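PDB 2DY1: elongation factor G from Thermus thermophilus, which binds GTP and magnesium and probably acts as a GTPase translation factor in the elongation phase of protein synthesis. Local coordinates for residues P249-S254 against L262-L267; L157-P162 against K236-A241; V131-L136 against G140-L145; R10-V15 against E266-A271. One frame throughout, in Å; residues are numbered along the deposited sequence.

Contact 1. Residues P249-S254 against L262-L267. With GTP (guanosine-5'-triphosphate), chain C.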
# COMPACT_ATOMS: atom_id res chain seq x y z
N PRO A 249 8.55 -24.97 -0.05
CA PRO A 249 7.71 -26.11 -0.46
C PRO A 249 6.64 -25.67 -1.44
O PRO A 249 6.11 -24.57 -1.32
CB PRO A 249 7.07 -26.57 0.85
CG PRO A 249 8.00 -26.05 1.93
CD PRO A 249 8.43 -24.70 1.39
N VAL A 250 6.33 -26.54 -2.41
CA VAL A 250 5.28 -26.25 -3.39
C VAL A 250 4.21 -27.33 -3.24
O VAL A 250 4.47 -28.53 -3.45
CB VAL A 250 5.82 -26.28 -4.84
CG1 VAL A 250 4.69 -25.95 -5.83
CG2 VAL A 250 6.95 -25.28 -4.99
N ALA A 251 3.01 -26.91 -2.88
CA ALA A 251 1.89 -27.80 -2.69
C ALA A 251 0.85 -27.54 -3.78
O ALA A 251 0.87 -26.50 -4.44
CB ALA A 251 1.26 -27.56 -1.31
N LEU A 252 -0.03 -28.51 -3.96
CA LEU A 252 -1.09 -28.42 -4.94
C LEU A 252 -2.42 -28.55 -4.21
O LEU A 252 -2.65 -29.54 -3.50
CB LEU A 252 -0.91 -29.56 -5.95
CG LEU A 252 -1.77 -29.79 -7.18
CD1 LEU A 252 -1.82 -28.56 -8.08
CD2 LEU A 252 -1.15 -30.98 -7.93
N ALA A 253 -3.31 -27.57 -4.37
CA ALA A 253 -4.62 -27.65 -3.72
C ALA A 253 -5.59 -26.71 -4.41
O ALA A 253 -5.18 -25.70 -4.97
CB ALA A 253 -4.52 -27.28 -2.22
N SER A 254 -6.87 -27.06 -4.37
CA SER A 254 -7.91 -26.22 -4.97
C SER A 254 -9.12 -26.23 -4.06
O SER A 254 -9.63 -27.28 -3.69
CB SER A 254 -8.33 -26.76 -6.33
OG SER A 254 -9.55 -26.15 -6.74
N LEU A 262 -7.08 -30.53 3.24
CA LEU A 262 -6.55 -30.89 4.55
C LEU A 262 -5.06 -31.24 4.44
O LEU A 262 -4.30 -30.96 5.34
CB LEU A 262 -7.39 -32.00 5.21
CG LEU A 262 -8.81 -31.48 5.59
CD1 LEU A 262 -9.65 -32.60 6.21
CD2 LEU A 262 -8.68 -30.30 6.58
N PRO A 263 -4.64 -31.87 3.33
CA PRO A 263 -3.20 -32.16 3.22
C PRO A 263 -2.38 -30.84 3.24
O PRO A 263 -1.25 -30.80 3.75
CB PRO A 263 -3.10 -32.86 1.87
CG PRO A 263 -4.36 -33.67 1.85
CD PRO A 263 -5.41 -32.68 2.37
N LEU A 264 -2.94 -29.76 2.68
CA LEU A 264 -2.25 -28.46 2.70
C LEU A 264 -2.13 -27.98 4.14
O LEU A 264 -1.10 -27.44 4.55
CB LEU A 264 -3.03 -27.42 1.87
CG LEU A 264 -2.57 -25.97 2.01
CD1 LEU A 264 -1.17 -25.83 1.44
CD2 LEU A 264 -3.52 -25.04 1.27
N LEU A 265 -3.19 -28.15 4.92
CA LEU A 265 -3.16 -27.73 6.31
C LEU A 265 -2.10 -28.51 7.10
O LEU A 265 -1.35 -27.94 7.90
CB LEU A 265 -4.55 -27.89 6.93
CG LEU A 265 -4.77 -27.30 8.33
CD1 LEU A 265 -4.36 -25.83 8.37
CD2 LEU A 265 -6.25 -27.46 8.68
N GLU A 266 -2.03 -29.82 6.85
CA GLU A 266 -1.04 -30.66 7.52
C GLU A 266 0.36 -30.21 7.11
O GLU A 266 1.28 -30.16 7.95
CB GLU A 266 -1.28 -32.13 7.16
CG GLU A 266 -2.62 -32.65 7.69
CD GLU A 266 -2.95 -34.07 7.23
OE1 GLU A 266 -2.70 -34.39 6.06
OE2 GLU A 266 -3.48 -34.86 8.05
N LEU A 267 0.55 -29.88 5.84
CA LEU A 267 1.85 -29.42 5.37
C LEU A 267 2.22 -28.07 6.01
O LEU A 267 3.39 -27.83 6.29
CB LEU A 267 1.86 -29.32 3.84
CG LEU A 267 3.14 -28.83 3.17
CD1 LEU A 267 4.30 -29.78 3.48
CD2 LEU A 267 2.92 -28.75 1.66
PG GTP C . -8.51 -11.73 -4.59
O1G GTP C . -9.37 -10.73 -5.50
O2G GTP C . -9.06 -11.68 -3.08
O3G GTP C . -7.05 -11.47 -4.67
O3B GTP C . -8.90 -13.17 -5.20
PB GTP C . -8.64 -14.58 -4.48
O1B GTP C . -7.21 -14.93 -4.63
O2B GTP C . -9.20 -14.54 -3.10
O3A GTP C . -9.44 -15.59 -5.43
PA GTP C . -10.95 -16.06 -5.18
O1A GTP C . -10.96 -17.08 -4.11
O2A GTP C . -11.81 -14.86 -5.02
O5' GTP C . -11.32 -16.80 -6.56
C5' GTP C . -11.55 -16.00 -7.72
C4' GTP C . -12.24 -16.84 -8.80
O4' GTP C . -11.44 -18.01 -8.98
C3' GTP C . -13.61 -17.32 -8.29
O3' GTP C . -14.49 -17.46 -9.41
C2' GTP C . -13.28 -18.68 -7.70
O2' GTP C . -14.44 -19.52 -7.78
C1' GTP C . -12.26 -19.16 -8.73
N9 GTP C . -11.42 -20.27 -8.25
C8 GTP C . -10.70 -20.28 -7.13
N7 GTP C . -9.96 -21.38 -7.08
C5 GTP C . -10.21 -22.09 -8.17
C6 GTP C . -9.74 -23.31 -8.66
O6 GTP C . -8.88 -23.96 -8.06
N1 GTP C . -10.25 -23.79 -9.87
C2 GTP C . -11.20 -23.04 -10.57
N2 GTP C . -11.68 -23.49 -11.73
N3 GTP C . -11.62 -21.87 -10.08
C4 GTP C . -11.15 -21.39 -8.92
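Ala-251 and Ala-253 lead from strand 248-252, a parallel strand inside the P-loop GTPase sheet, toward the G5 loop, and they face Leu-264 and Leu-267 of the helix that follows. The contact is apolar and buried. The methyl CB of Ala-251 meets a branch of each leucine. Leu-267 CD2 comes to 3.6 Å from Ala-251 CB, and Leu-264 CD1 stands 4.1 Å from that same atom. The other branch of Leu-264 goes to the next inward-facing residue: its CD2 lies 4.3 Å from Ala-253 CB. Leu-264 therefore spans two alanines, and Ala-251 is shared by two leucines. In both leucines CG is anti to the backbone N (chi1 169° in Leu-264, 179° in Leu-267). This carries the branched ends out from the helix toward the strand. The alanines are small, and the helix backbone comes close: the CA atoms of Ala-251 and Leu-264 are 6.8 Å apart. One step beyond the packing, Ser-254 belongs to the nucleotide site. Its OG donates to O6 of the guanine at 2.6 Å. Ser-254 OG is also hydrogen-bonded to Arg-257 N, which should limit its rotation. The strand lies between two others of the sheet. Pro-249 and Ala-251 pair through their backbones with strand 129-134, and Val-250 pairs with strand 156-165. On the helix, Leu-267 also touches Met-130 of strand 129-134, while Leu-262 and Leu-265 reach Phe-71 of strand 65-71.

Contact 2. Residues L157-P162 against K236-A241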
# COMPACT_ATOMS: atom_id res chain seq x y z
N LEU A 157 10.70 -26.60 -3.56
CA LEU A 157 10.76 -28.00 -3.18
C LEU A 157 9.39 -28.62 -3.45
O LEU A 157 8.46 -28.45 -2.68
CB LEU A 157 11.11 -28.12 -1.70
CG LEU A 157 11.46 -29.52 -1.20
CD1 LEU A 157 12.90 -29.85 -1.58
CD2 LEU A 157 11.30 -29.59 0.30
N PRO A 158 9.26 -29.35 -4.56
CA PRO A 158 7.96 -29.97 -4.87
C PRO A 158 7.54 -31.03 -3.86
O PRO A 158 8.23 -32.02 -3.67
CB PRO A 158 8.16 -30.57 -6.26
CG PRO A 158 9.29 -29.74 -6.84
CD PRO A 158 10.22 -29.56 -5.66
N ILE A 159 6.41 -30.81 -3.19
CA ILE A 159 5.90 -31.77 -2.24
C ILE A 159 4.89 -32.66 -2.96
O ILE A 159 4.82 -33.87 -2.74
CB ILE A 159 5.16 -31.07 -1.06
CG1 ILE A 159 6.13 -30.15 -0.32
CG2 ILE A 159 4.50 -32.09 -0.15
CD1 ILE A 159 7.38 -30.83 0.18
N ASP A 160 4.10 -32.03 -3.83
CA ASP A 160 3.05 -32.75 -4.55
C ASP A 160 3.25 -32.68 -6.05
O ASP A 160 3.81 -31.70 -6.57
CB ASP A 160 1.69 -32.08 -4.33
CG ASP A 160 1.26 -32.05 -2.88
OD1 ASP A 160 1.33 -33.11 -2.24
OD2 ASP A 160 0.84 -30.96 -2.41
N LEU A 161 2.75 -33.72 -6.71
CA LEU A 161 2.66 -33.77 -8.17
C LEU A 161 1.18 -34.09 -8.41
O LEU A 161 0.50 -34.65 -7.56
CB LEU A 161 3.55 -34.86 -8.76
CG LEU A 161 5.05 -34.59 -8.61
CD1 LEU A 161 5.79 -35.79 -9.22
CD2 LEU A 161 5.47 -33.29 -9.28
N PRO A 162 0.65 -33.74 -9.58
CA PRO A 162 -0.76 -34.02 -9.84
C PRO A 162 -1.10 -35.44 -10.22
O PRO A 162 -0.35 -36.10 -10.96
CB PRO A 162 -1.11 -33.04 -10.95
CG PRO A 162 0.19 -32.88 -11.70
CD PRO A 162 1.27 -32.92 -10.64
N LYS A 236 13.17 -33.08 10.36
CA LYS A 236 13.72 -31.95 11.10
C LYS A 236 14.55 -31.04 10.21
O LYS A 236 14.49 -29.82 10.33
CB LYS A 236 14.56 -32.45 12.28
CG LYS A 236 13.73 -33.15 13.36
CD LYS A 236 14.57 -33.58 14.56
CE LYS A 236 13.69 -34.21 15.64
NZ LYS A 236 14.47 -34.66 16.83
N ALA A 237 15.32 -31.62 9.30
CA ALA A 237 16.13 -30.82 8.41
C ALA A 237 15.23 -29.99 7.48
O ALA A 237 15.50 -28.82 7.24
CB ALA A 237 17.06 -31.70 7.59
N PHE A 238 14.17 -30.63 6.99
CA PHE A 238 13.19 -29.97 6.11
C PHE A 238 12.59 -28.76 6.82
O PHE A 238 12.62 -27.66 6.29
CB PHE A 238 12.08 -30.97 5.76
CG PHE A 238 10.87 -30.34 5.08
CD1 PHE A 238 10.99 -29.76 3.84
CD2 PHE A 238 9.63 -30.37 5.71
CE1 PHE A 238 9.86 -29.19 3.19
CE2 PHE A 238 8.50 -29.81 5.08
CZ PHE A 238 8.62 -29.23 3.83
N HIS A 239 12.08 -28.97 8.03
CA HIS A 239 11.48 -27.88 8.82
C HIS A 239 12.48 -26.76 9.07
O HIS A 239 12.15 -25.57 8.98
CB HIS A 239 10.98 -28.42 10.16
CG HIS A 239 10.16 -27.43 10.93
ND1 HIS A 239 8.80 -27.26 10.72
CD2 HIS A 239 10.50 -26.55 11.91
CE1 HIS A 239 8.35 -26.33 11.54
NE2 HIS A 239 9.36 -25.88 12.26
N GLU A 240 13.72 -27.12 9.37
CA GLU A 240 14.73 -26.12 9.65
C GLU A 240 15.10 -25.34 8.40
O GLU A 240 15.33 -24.13 8.46
CB GLU A 240 15.96 -26.83 10.26
CG GLU A 240 17.07 -25.93 10.72
CD GLU A 240 16.67 -24.99 11.85
OE1 GLU A 240 15.63 -25.23 12.52
OE2 GLU A 240 17.42 -24.03 12.07
N ALA A 241 15.14 -26.01 7.25
CA ALA A 241 15.48 -25.32 6.02
C ALA A 241 14.38 -24.32 5.63
O ALA A 241 14.68 -23.23 5.15
CB ALA A 241 15.69 -26.32 4.87
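Leu-157 and Ile-159 of strand 156-165 meet the ring of Phe-238, the residue through which helix 231-243 makes this contact. The apolar interactions come first. Leu-157 CD2 approaches the rim of the ring close to its plane, 3.3 Å from Phe-238 CE1 and 3.6 Å from Phe-238 CD1. The first of these is tight for two carbons. Ile-159 and Phe-238 reach toward each other more loosely, with Ile-159 CD1 4.2 Å from Phe-238 CZ. The ring can reach the strand because its CG is anti to the backbone N (chi1 169°). The helix itself stays well back: the CA atoms of Leu-157 and Phe-238 are 9.8 Å apart. The same ring also touches Pro-249, on the strand next to 156-165.

The polar groups bond elsewhere: Asp-160 OD2 accepts from Leu-252 N, and Glu-240 forms salt bridges with Arg-243 and Arg-244.

Leu-157 also packs against Val-208 and Ala-211 of helix 198-213. The chain between the two segments includes antiparallel strands and further helices, consistent with the G' insertion that EF-G carries in its GTPase domain. Helix 231-243 then leads back to strand 248-252, parallel to 156-165, so the contact lies where a much enlarged beta-alpha-beta connection rejoins the P-loop sheet.

Contact 3. Residues V131-L136 against G140-L145. With GTP (guanosine-5'-triphosphate), chain C.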
# COMPACT_ATOMS: atom_id res chain seq x y z
N VAL A 131 4.48 -22.25 -1.46
CA VAL A 131 3.62 -21.93 -2.60
C VAL A 131 2.50 -22.94 -2.66
O VAL A 131 2.73 -24.12 -2.41
CB VAL A 131 4.40 -22.06 -3.94
CG1 VAL A 131 3.45 -21.94 -5.14
CG2 VAL A 131 5.49 -21.00 -4.02
N VAL A 132 1.29 -22.48 -2.98
CA VAL A 132 0.19 -23.42 -3.20
C VAL A 132 -0.33 -23.14 -4.61
O VAL A 132 -0.68 -22.01 -4.94
CB VAL A 132 -0.96 -23.33 -2.12
CG1 VAL A 132 -1.51 -21.93 -1.99
CG2 VAL A 132 -2.06 -24.33 -2.47
N VAL A 133 -0.32 -24.17 -5.45
CA VAL A 133 -0.76 -24.03 -6.83
C VAL A 133 -2.23 -24.39 -6.94
O VAL A 133 -2.65 -25.51 -6.64
CB VAL A 133 0.06 -24.95 -7.75
CG1 VAL A 133 -0.48 -24.85 -9.19
CG2 VAL A 133 1.53 -24.55 -7.69
N THR A 134 -2.99 -23.39 -7.38
CA THR A 134 -4.44 -23.50 -7.54
C THR A 134 -4.84 -23.56 -9.01
O THR A 134 -4.02 -23.40 -9.90
CB THR A 134 -5.12 -22.27 -6.98
OG1 THR A 134 -4.62 -21.12 -7.68
CG2 THR A 134 -4.82 -22.14 -5.47
N LYS A 135 -6.13 -23.79 -9.24
CA LYS A 135 -6.71 -23.79 -10.58
C LYS A 135 -6.13 -24.74 -11.62
O LYS A 135 -6.29 -24.52 -12.83
CB LYS A 135 -6.68 -22.35 -11.14
CG LYS A 135 -7.43 -21.35 -10.27
CD LYS A 135 -7.54 -19.98 -10.98
CE LYS A 135 -8.50 -19.03 -10.25
NZ LYS A 135 -8.78 -17.77 -11.03
N LEU A 136 -5.45 -25.81 -11.19
CA LEU A 136 -4.91 -26.73 -12.19
C LEU A 136 -6.07 -27.39 -12.97
O LEU A 136 -5.86 -27.87 -14.09
CB LEU A 136 -4.04 -27.80 -11.52
CG LEU A 136 -3.29 -28.74 -12.48
CD1 LEU A 136 -2.30 -27.94 -13.32
CD2 LEU A 136 -2.56 -29.83 -11.69
N GLY A 140 -3.75 -26.27 -17.07
CA GLY A 140 -2.33 -25.97 -17.21
C GLY A 140 -1.30 -27.08 -17.14
O GLY A 140 -1.62 -28.25 -16.95
N ASP A 141 -0.03 -26.70 -17.29
CA ASP A 141 1.09 -27.64 -17.28
C ASP A 141 1.88 -27.46 -15.98
O ASP A 141 2.73 -26.58 -15.86
CB ASP A 141 2.01 -27.39 -18.48
CG ASP A 141 3.19 -28.35 -18.52
OD1 ASP A 141 3.33 -29.15 -17.57
OD2 ASP A 141 3.99 -28.31 -19.48
N TYR A 142 1.59 -28.33 -15.02
CA TYR A 142 2.23 -28.25 -13.71
C TYR A 142 3.74 -28.39 -13.75
O TYR A 142 4.45 -27.72 -13.01
CB TYR A 142 1.65 -29.33 -12.80
CG TYR A 142 2.04 -29.19 -11.36
CD1 TYR A 142 1.39 -28.27 -10.53
CD2 TYR A 142 3.02 -30.00 -10.81
CE1 TYR A 142 1.71 -28.17 -9.18
CE2 TYR A 142 3.36 -29.89 -9.44
CZ TYR A 142 2.69 -28.98 -8.65
OH TYR A 142 2.98 -28.91 -7.30
N TYR A 143 4.25 -29.26 -14.62
CA TYR A 143 5.68 -29.47 -14.68
C TYR A 143 6.42 -28.26 -15.22
O TYR A 143 7.49 -27.92 -14.72
CB TYR A 143 5.97 -30.74 -15.47
CG TYR A 143 5.40 -31.94 -14.75
CD1 TYR A 143 4.09 -32.37 -14.98
CD2 TYR A 143 6.14 -32.56 -13.75
CE1 TYR A 143 3.52 -33.40 -14.22
CE2 TYR A 143 5.59 -33.59 -12.98
CZ TYR A 143 4.29 -34.00 -13.22
OH TYR A 143 3.76 -35.02 -12.46
N ALA A 144 5.85 -27.59 -16.22
CA ALA A 144 6.47 -26.39 -16.76
C ALA A 144 6.39 -25.30 -15.69
O ALA A 144 7.29 -24.48 -15.56
CB ALA A 144 5.75 -25.94 -18.04
N LEU A 145 5.30 -25.30 -14.92
CA LEU A 145 5.14 -24.31 -13.85
C LEU A 145 6.23 -24.50 -12.81
O LEU A 145 6.83 -23.53 -12.38
CB LEU A 145 3.76 -24.43 -13.20
CG LEU A 145 3.56 -23.52 -11.98
CD1 LEU A 145 3.69 -22.05 -12.36
CD2 LEU A 145 2.19 -23.79 -11.39
PG GTP C . -8.51 -11.73 -4.59
O1G GTP C . -9.37 -10.73 -5.50
O2G GTP C . -9.06 -11.68 -3.08
O3G GTP C . -7.05 -11.47 -4.67
O3B GTP C . -8.90 -13.17 -5.20
PB GTP C . -8.64 -14.58 -4.48
O1B GTP C . -7.21 -14.93 -4.63
O2B GTP C . -9.20 -14.54 -3.10
O3A GTP C . -9.44 -15.59 -5.43
PA GTP C . -10.95 -16.06 -5.18
O1A GTP C . -10.96 -17.08 -4.11
O2A GTP C . -11.81 -14.86 -5.02
O5' GTP C . -11.32 -16.80 -6.56
C5' GTP C . -11.55 -16.00 -7.72
C4' GTP C . -12.24 -16.84 -8.80
O4' GTP C . -11.44 -18.01 -8.98
C3' GTP C . -13.61 -17.32 -8.29
O3' GTP C . -14.49 -17.46 -9.41
C2' GTP C . -13.28 -18.68 -7.70
O2' GTP C . -14.44 -19.52 -7.78
C1' GTP C . -12.26 -19.16 -8.73
N9 GTP C . -11.42 -20.27 -8.25
C8 GTP C . -10.70 -20.28 -7.13
N7 GTP C . -9.96 -21.38 -7.08
C5 GTP C . -10.21 -22.09 -8.17
C6 GTP C . -9.74 -23.31 -8.66
O6 GTP C . -8.88 -23.96 -8.06
N1 GTP C . -10.25 -23.79 -9.87
C2 GTP C . -11.20 -23.04 -10.57
N2 GTP C . -11.68 -23.49 -11.73
N3 GTP C . -11.62 -21.87 -10.08
C4 GTP C . -11.15 -21.39 -8.92
O HOH W 1 -4.28 -24.76 -15.27
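Strand 129-134 ends after Val-133 and Thr-134, and the chain turns back through Lys-135, which has a positive phi, to bring the CA atoms of Leu-136 and Gly-140 within 5.7 Å before helix 142-153 begins. The turn carries the sequence Thr-Lys-Leu-Asp, a form of the NKxD (G4) motif that recognises guanine in P-loop GTPases. Val-133 is the centre of the packing behind it. Its CB lies at the edge of the Tyr-142 ring, 3.9 Å from Tyr-142 CE1. Its CG1 meets Leu-145 CD2 tip to tip at 3.6 Å. Leu-136 CD1 rests 3.7 Å from Gly-140 O and also touches Tyr-142 CB. Tyr-142 OH is hydrogen-bonded to Asp-160 O, which fixes the far end of the ring. Asp-141 is the N-cap of the helix; its OD1 accepts weakly from Tyr-143 N and Ala-144 N.

The Lys-135 side chain takes no part in this packing and lies over a face of the base. With CG beside the backbone N (chi1 -59°), CG lies 3.4 Å from GTP C6; the extended chain beyond it carries CE to the ribose. Lys-135 NZ is hydrogen-bonded to Gly-19 O of the P-loop and only weakly to GTP O4'. Cut back to an alanine, this position would probably leave that face of the guanine uncovered and Gly-19 O without its ammonium partner. Asp-137, next but one in the chain, also bonds the nucleotide. The backbone takes part too: Lys-135 N donates to GTP O6 at 3.0 Å, with an N-H...O angle of 137°.

Contact 4. Residues R10-V15 against E266-A271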
# COMPACT_ATOMS: atom_id res chain seq x y z
N ARG A 10 0.37 -21.92 14.39
CA ARG A 10 1.07 -21.27 13.28
C ARG A 10 0.26 -20.02 12.91
O ARG A 10 -0.95 -20.02 13.02
CB ARG A 10 1.12 -22.14 12.02
CG ARG A 10 1.73 -23.51 12.17
CD ARG A 10 3.22 -23.43 12.41
NE ARG A 10 3.78 -24.77 12.49
CZ ARG A 10 4.00 -25.42 13.63
NH1 ARG A 10 3.68 -24.86 14.78
NH2 ARG A 10 4.57 -26.62 13.60
N THR A 11 0.95 -18.96 12.50
CA THR A 11 0.29 -17.75 12.01
C THR A 11 0.81 -17.63 10.58
O THR A 11 2.02 -17.50 10.36
CB THR A 11 0.67 -16.48 12.78
OG1 THR A 11 0.54 -16.73 14.19
CG2 THR A 11 -0.30 -15.35 12.41
N VAL A 12 -0.10 -17.59 9.61
CA VAL A 12 0.29 -17.60 8.20
C VAL A 12 -0.50 -16.59 7.39
O VAL A 12 -1.72 -16.53 7.54
CB VAL A 12 0.02 -19.03 7.62
CG1 VAL A 12 0.39 -19.10 6.13
CG2 VAL A 12 0.79 -20.10 8.42
N ALA A 13 0.19 -15.81 6.55
CA ALA A 13 -0.51 -14.85 5.67
C ALA A 13 -0.63 -15.52 4.31
O ALA A 13 0.36 -16.00 3.77
CB ALA A 13 0.29 -13.58 5.52
N LEU A 14 -1.85 -15.53 3.76
CA LEU A 14 -2.13 -16.14 2.46
C LEU A 14 -2.18 -14.95 1.49
O LEU A 14 -3.09 -14.09 1.57
CB LEU A 14 -3.46 -16.88 2.52
CG LEU A 14 -4.05 -17.40 1.22
CD1 LEU A 14 -3.06 -18.32 0.50
CD2 LEU A 14 -5.31 -18.16 1.57
N VAL A 15 -1.21 -14.91 0.58
CA VAL A 15 -1.07 -13.80 -0.36
C VAL A 15 -0.93 -14.33 -1.77
O VAL A 15 -0.79 -15.54 -1.97
CB VAL A 15 0.18 -12.97 -0.02
CG1 VAL A 15 -0.01 -12.29 1.35
CG2 VAL A 15 1.44 -13.88 0.06
N GLU A 266 -2.03 -29.82 6.85
CA GLU A 266 -1.04 -30.66 7.52
C GLU A 266 0.36 -30.21 7.11
O GLU A 266 1.28 -30.16 7.95
CB GLU A 266 -1.28 -32.13 7.16
CG GLU A 266 -2.62 -32.65 7.69
CD GLU A 266 -2.95 -34.07 7.23
OE1 GLU A 266 -2.70 -34.39 6.06
OE2 GLU A 266 -3.48 -34.86 8.05
N LEU A 267 0.55 -29.88 5.84
CA LEU A 267 1.85 -29.42 5.37
C LEU A 267 2.22 -28.07 6.01
O LEU A 267 3.39 -27.83 6.29
CB LEU A 267 1.86 -29.32 3.84
CG LEU A 267 3.14 -28.83 3.17
CD1 LEU A 267 4.30 -29.78 3.48
CD2 LEU A 267 2.92 -28.75 1.66
N ILE A 268 1.24 -27.20 6.23
CA ILE A 268 1.52 -25.92 6.88
C ILE A 268 2.10 -26.20 8.27
O ILE A 268 3.12 -25.60 8.67
CB ILE A 268 0.23 -25.09 7.00
CG1 ILE A 268 -0.08 -24.46 5.64
CG2 ILE A 268 0.36 -24.02 8.08
CD1 ILE A 268 -1.52 -23.90 5.50
N LEU A 269 1.48 -27.12 9.00
CA LEU A 269 1.95 -27.46 10.34
C LEU A 269 3.34 -28.09 10.28
O LEU A 269 4.23 -27.76 11.07
CB LEU A 269 0.96 -28.42 11.02
CG LEU A 269 -0.35 -27.72 11.36
CD1 LEU A 269 -1.45 -28.76 11.53
CD2 LEU A 269 -0.19 -26.86 12.64
N GLU A 270 3.55 -28.97 9.32
CA GLU A 270 4.84 -29.64 9.21
C GLU A 270 6.00 -28.77 8.74
O GLU A 270 7.13 -28.89 9.23
CB GLU A 270 4.70 -30.83 8.26
CG GLU A 270 6.02 -31.48 7.87
CD GLU A 270 5.84 -32.57 6.83
OE1 GLU A 270 4.80 -32.56 6.13
OE2 GLU A 270 6.74 -33.42 6.69
N ALA A 271 5.73 -27.87 7.80
CA ALA A 271 6.77 -27.04 7.22
C ALA A 271 7.04 -25.64 7.75
O ALA A 271 8.17 -25.18 7.71
CB ALA A 271 6.54 -26.95 5.70
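Arg-10 reaches Leu-269 by folding its side chain: CG sits beside the backbone N, and the chain bends again at chi2 (-69°), then runs extended through chi3, with the guanidinium turned across the end of the chain. The bend brings two nitrogens to one carbonyl. Arg-10 NH2 donates to Leu-269 O at 2.8 Å. This bond lies in the carbonyl plane, on a lone pair, with a C=O...N angle of 141°. Arg-10 NE adds a weak bond to Leu-269 O at 3.3 Å. The acceptor is in the last turn of helix 261-271, so the arginine's charge probably also meets the negative end of the helix. Leu-269 contributes its side chain as well. Its CD2 lies over one face of the guanidinium and comes to 3.9 Å from Arg-10 CG. A leucine in place of Arg-10 would probably leave Leu-269 O without this donor pair and the helix end without its positive charge.

Strand 9-16 is the strand of the P-loop GTPase fold that runs into the phosphate-binding loop, where Gly-19 to Thr-24 bind GTP. Segments 10-15 and 266-271 cross at 113° between their N-to-C directions, their axes 9.6 Å apart at closest approach. Further along the strand the contact becomes apolar: Val-12 CG2 meets Ile-268 CG2 at 4.0 Å. Both of these residues also touch Leu-102 of strand 100-106, and Leu-269 packs on His-74 and Val-76 of strand 74-80. On the other side of strand 9-16, Thr-11 OG1 is hydrogen-bonded to Gly-345 O.

Overall arrangement
All four contacts join helices to one sheet of the GTPase domain. Contacts 1 and 4 share helix 261-271, with centres about 9 Å apart. Contacts 1 and 3 lie on neighbouring strands, joined by a probable hydrogen bond from Val-133 N to Ala-251 O (2.8 Å), and both end at the guanine, where Ser-254 and Lys-135 meet on O6. Contact 2 is away from the nucleotide. It meets contact 4 at the helix end: His-239 ND1 is 2.8 Å from Glu-270 O, and Phe-238 CE2 is 3.5 Å from Ala-271 CB. Contacts 3 and 4 do not touch; their centres are about 19 Å apart. In contact 4 the Val-12 side chain is about 14 Å from GTP.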